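Local coordinates for molybdopterin biosynthesis enzyme, MoaB (Thermus thermophilus, PDB 3MCH), which probably binds molybdopterin and takes part in the biosynthesis of the molybdenum cofactor, at residues Val53-Ala58 / Arg85-Arg90. Numbering follows the deposited sequence.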
ATOM      1  N   VAL B  53     -20.509 -13.347  -9.258  1.00 25.27           N
ATOM      2  CA  VAL B  53     -21.307 -12.816  -8.161  1.00 24.07           C
ATOM      3  C   VAL B  53     -20.995 -11.341  -7.926  1.00 22.41           C
ATOM      4  O   VAL B  53     -21.901 -10.525  -7.797  1.00 22.82           O
ATOM      5  CB  VAL B  53     -21.055 -13.596  -6.847  1.00 23.88           C
ATOM      6  CG1 VAL B  53     -21.833 -12.956  -5.702  1.00 25.09           C
ATOM      7  CG2 VAL B  53     -21.475 -15.051  -7.013  1.00 25.70           C
ATOM      8  N   LEU B  54     -19.712 -10.998  -7.867  1.00 22.27           N
ATOM      9  CA  LEU B  54     -19.326  -9.606  -7.655  1.00 20.37           C
ATOM     10  C   LEU B  54     -19.864  -8.733  -8.780  1.00 21.71           C
ATOM     11  O   LEU B  54     -20.298  -7.604  -8.553  1.00 22.00           O
ATOM     12  CB  LEU B  54     -17.799  -9.474  -7.584  1.00 19.16           C
ATOM     13  CG  LEU B  54     -17.083 -10.104  -6.388  1.00 19.27           C
ATOM     14  CD1 LEU B  54     -15.579  -9.856  -6.516  1.00 17.38           C
ATOM     15  CD2 LEU B  54     -17.620  -9.510  -5.089  1.00 18.58           C
ATOM     16  N   ARG B  55     -19.837  -9.268  -9.996  1.00 23.14           N
ATOM     17  CA  ARG B  55     -20.317  -8.548 -11.168  1.00 26.37           C
ATOM     18  C   ARG B  55     -21.822  -8.322 -11.046  1.00 25.72           C
ATOM     19  O   ARG B  55     -22.320  -7.221 -11.277  1.00 26.34           O
ATOM     20  CB  ARG B  55     -20.017  -9.360 -12.431  1.00 27.26           C
ATOM     21  CG  ARG B  55     -20.099  -8.571 -13.725  1.00 34.49           C
ATOM     22  CD  ARG B  55     -20.053  -9.504 -14.929  1.00 36.65           C
ATOM     23  NE  ARG B  55     -18.910 -10.416 -14.886  1.00 42.62           N
ATOM     24  CZ  ARG B  55     -17.645 -10.054 -15.076  1.00 45.01           C
ATOM     25  NH1 ARG B  55     -16.679 -10.961 -15.013  1.00 46.60           N
ATOM     26  NH2 ARG B  55     -17.342  -8.788 -15.341  1.00 47.58           N
ATOM     27  N   LEU B  56     -22.534  -9.383 -10.684  1.00 27.04           N
ATOM     28  CA  LEU B  56     -23.983  -9.346 -10.515  1.00 26.76           C
ATOM     29  C   LEU B  56     -24.393  -8.340  -9.442  1.00 25.51           C
ATOM     30  O   LEU B  56     -25.227  -7.463  -9.674  1.00 24.68           O
ATOM     31  CB  LEU B  56     -24.493 -10.730 -10.107  1.00 28.84           C
ATOM     32  CG  LEU B  56     -25.428 -11.510 -11.034  1.00 32.50           C
ATOM     33  CD1 LEU B  56     -24.752 -11.764 -12.369  1.00 31.33           C
ATOM     34  CD2 LEU B  56     -25.807 -12.823 -10.365  1.00 32.86           C
ATOM     35  N   TRP B  57     -23.795  -8.480  -8.263  1.00 24.40           N
ATOM     36  CA  TRP B  57     -24.101  -7.617  -7.130  1.00 22.34           C
ATOM     37  C   TRP B  57     -23.836  -6.136  -7.369  1.00 21.73           C
ATOM     38  O   TRP B  57     -24.603  -5.284  -6.925  1.00 20.83           O
ATOM     39  CB  TRP B  57     -23.322  -8.091  -5.902  1.00 21.00           C
ATOM     40  CG  TRP B  57     -23.862  -9.358  -5.308  1.00 21.46           C
ATOM     41  CD1 TRP B  57     -24.831 -10.169  -5.837  1.00 21.62           C
ATOM     42  CD2 TRP B  57     -23.485  -9.947  -4.061  1.00 20.45           C
ATOM     43  NE1 TRP B  57     -25.081 -11.222  -4.992  1.00 20.32           N
ATOM     44  CE2 TRP B  57     -24.270 -11.110  -3.892  1.00 19.87           C
ATOM     45  CE3 TRP B  57     -22.559  -9.606  -3.065  1.00 18.24           C
ATOM     46  CZ2 TRP B  57     -24.160 -11.932  -2.767  1.00 18.96           C
ATOM     47  CZ3 TRP B  57     -22.450 -10.423  -1.947  1.00 18.00           C
ATOM     48  CH2 TRP B  57     -23.247 -11.572  -1.807  1.00 18.05           C
ATOM     49  N   ALA B  58     -22.755  -5.827  -8.071  1.00 20.99           N
ATOM     50  CA  ALA B  58     -22.422  -4.441  -8.340  1.00 22.38           C
ATOM     51  C   ALA B  58     -23.188  -3.898  -9.536  1.00 23.78           C
ATOM     52  O   ALA B  58     -23.904  -2.907  -9.428  1.00 23.36           O
ATOM     53  CB  ALA B  58     -20.921  -4.302  -8.580  1.00 21.43           C
ATOM     54  N   ARG B  85      -9.497  -7.662  -7.890  1.00 19.90           N
ATOM     55  CA  ARG B  85      -8.767  -6.594  -8.565  1.00 21.53           C
ATOM     56  C   ARG B  85      -9.154  -6.468 -10.029  1.00 22.57           C
ATOM     57  O   ARG B  85      -9.281  -5.367 -10.558  1.00 23.70           O
ATOM     58  CB  ARG B  85      -7.257  -6.826  -8.483  1.00 22.99           C
ATOM     59  CG  ARG B  85      -6.660  -6.742  -7.096  1.00 25.88           C
ATOM     60  CD  ARG B  85      -5.142  -6.619  -7.193  1.00 27.65           C
ATOM     61  NE  ARG B  85      -4.746  -5.318  -7.721  1.00 30.46           N
ATOM     62  CZ  ARG B  85      -3.555  -5.048  -8.247  1.00 32.88           C
ATOM     63  NH1 ARG B  85      -2.629  -5.997  -8.325  1.00 33.74           N
ATOM     64  NH2 ARG B  85      -3.283  -3.823  -8.680  1.00 33.02           N
ATOM     65  N   GLU B  86      -9.341  -7.610 -10.678  1.00 24.38           N
ATOM     66  CA  GLU B  86      -9.698  -7.638 -12.088  1.00 27.30           C
ATOM     67  C   GLU B  86     -11.051  -7.006 -12.399  1.00 27.81           C
ATOM     68  O   GLU B  86     -11.329  -6.672 -13.550  1.00 30.09           O
ATOM     69  CB  GLU B  86      -9.658  -9.082 -12.592  1.00 28.15           C
ATOM     70  CG  GLU B  86      -8.246  -9.653 -12.666  1.00 32.62           C
ATOM     71  CD  GLU B  86      -8.219 -11.170 -12.685  1.00 34.68           C
ATOM     72  OE1 GLU B  86      -9.095 -11.776 -13.331  1.00 36.90           O
ATOM     73  OE2 GLU B  86      -7.309 -11.756 -12.060  1.00 37.50           O
ATOM     74  N   LEU B  87     -11.883  -6.830 -11.375  1.00 26.12           N
ATOM     75  CA  LEU B  87     -13.212  -6.247 -11.552  1.00 25.82           C
ATOM     76  C   LEU B  87     -13.318  -4.795 -11.085  1.00 24.67           C
ATOM     77  O   LEU B  87     -14.333  -4.139 -11.315  1.00 24.55           O
ATOM     78  CB  LEU B  87     -14.253  -7.080 -10.796  1.00 26.60           C
ATOM     79  CG  LEU B  87     -14.508  -8.523 -11.241  1.00 29.45           C
ATOM     80  CD1 LEU B  87     -15.454  -9.199 -10.261  1.00 28.76           C
ATOM     81  CD2 LEU B  87     -15.088  -8.536 -12.649  1.00 29.49           C
ATOM     82  N   LEU B  88     -12.276  -4.293 -10.434  1.00 23.22           N
ATOM     83  CA  LEU B  88     -12.281  -2.926  -9.917  1.00 21.62           C
ATOM     84  C   LEU B  88     -11.919  -1.854 -10.931  1.00 22.25           C
ATOM     85  O   LEU B  88     -11.060  -2.066 -11.784  1.00 22.91           O
ATOM     86  CB  LEU B  88     -11.312  -2.815  -8.742  1.00 20.46           C
ATOM     87  CG  LEU B  88     -11.531  -3.796  -7.596  1.00 19.55           C
ATOM     88  CD1 LEU B  88     -10.440  -3.596  -6.548  1.00 17.37           C
ATOM     89  CD2 LEU B  88     -12.914  -3.592  -7.000  1.00 18.02           C
ATOM     90  N   ASP B  89     -12.572  -0.698 -10.827  1.00 20.62           N
ATOM     91  CA  ASP B  89     -12.278   0.420 -11.718  1.00 22.64           C
ATOM     92  C   ASP B  89     -11.099   1.171 -11.113  1.00 22.45           C
ATOM     93  O   ASP B  89     -10.295   1.776 -11.825  1.00 22.46           O
ATOM     94  CB  ASP B  89     -13.473   1.370 -11.840  1.00 24.90           C
ATOM     95  CG  ASP B  89     -14.681   0.718 -12.479  1.00 26.90           C
ATOM     96  OD1 ASP B  89     -14.503  -0.152 -13.360  1.00 28.50           O
ATOM     97  OD2 ASP B  89     -15.813   1.096 -12.116  1.00 27.69           O
ATOM     98  N   ARG B  90     -11.013   1.131  -9.785  1.00 21.09           N
ATOM     99  CA  ARG B  90      -9.933   1.784  -9.051  1.00 21.34           C
ATOM    100  C   ARG B  90      -9.852   1.188  -7.652  1.00 20.11           C
ATOM    101  O   ARG B  90     -10.831   0.648  -7.144  1.00 18.34           O
ATOM    102  CB  ARG B  90     -10.166   3.299  -8.972  1.00 22.40           C
ATOM    103  CG  ARG B  90     -11.447   3.728  -8.276  1.00 24.57           C
ATOM    104  CD  ARG B  90     -11.616   5.243  -8.349  1.00 27.79           C
ATOM    105  NE  ARG B  90     -12.849   5.712  -7.714  1.00 31.00           N
ATOM    106  CZ  ARG B  90     -14.074   5.497  -8.189  1.00 33.81           C
ATOM    107  NH1 ARG B  90     -14.244   4.812  -9.316  1.00 31.43           N
ATOM    108  NH2 ARG B  90     -15.133   5.972  -7.539  1.00 32.51           N
TER
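Leu-87 reaches from the loop between helix 80-85 and strand 90-91 to helix 47-60, where its forked end meets Leu-54 and Arg-55. Followed outward, its CB leaves the backbone toward the helix, and chi1 of -65° sets CG anti to the carbonyl carbon, carrying the fork toward the helix. CB and CG act as a spacer; the two methyls beyond them do the touching, each with a different neighbour. CD1 lies 3.6 Å from CB of Leu-54 and 3.8 Å from CD1 of the same residue, a purely apolar meeting of two leucines. CD2 turns to the guanidinium of Arg-55, 3.5 Å from NH2 and 3.7 Å from NH1, approaching the flat group obliquely. Arg-55 starts beside the contact, and a bend at chi3 (-52°) helps bring its guanidinium up against this methyl, the two side chains crossing at about a right angle. Leucine suits the position because its branches can serve a greasy partner and a charged one at once; an alanine here would probably open a gap beside Leu-54 and take from the Arg-55 guanidinium the methyl it rests against. Leu-54 in turn packs on Ile-66, Thr-68 and Leu-7 of the central sheet, while the carbonyl O of Leu-87 accepts a hydrogen bond from NH1 of Arg-120, tying its turn, type I from Arg-85 to Leu-88, to strand 117-120. Dispersion and burial of hydrocarbon hold the contact, which therefore depends on close fit and not on bond angles, its two leucines buried and its arginine exposed, the charge probably still in touch with solvent.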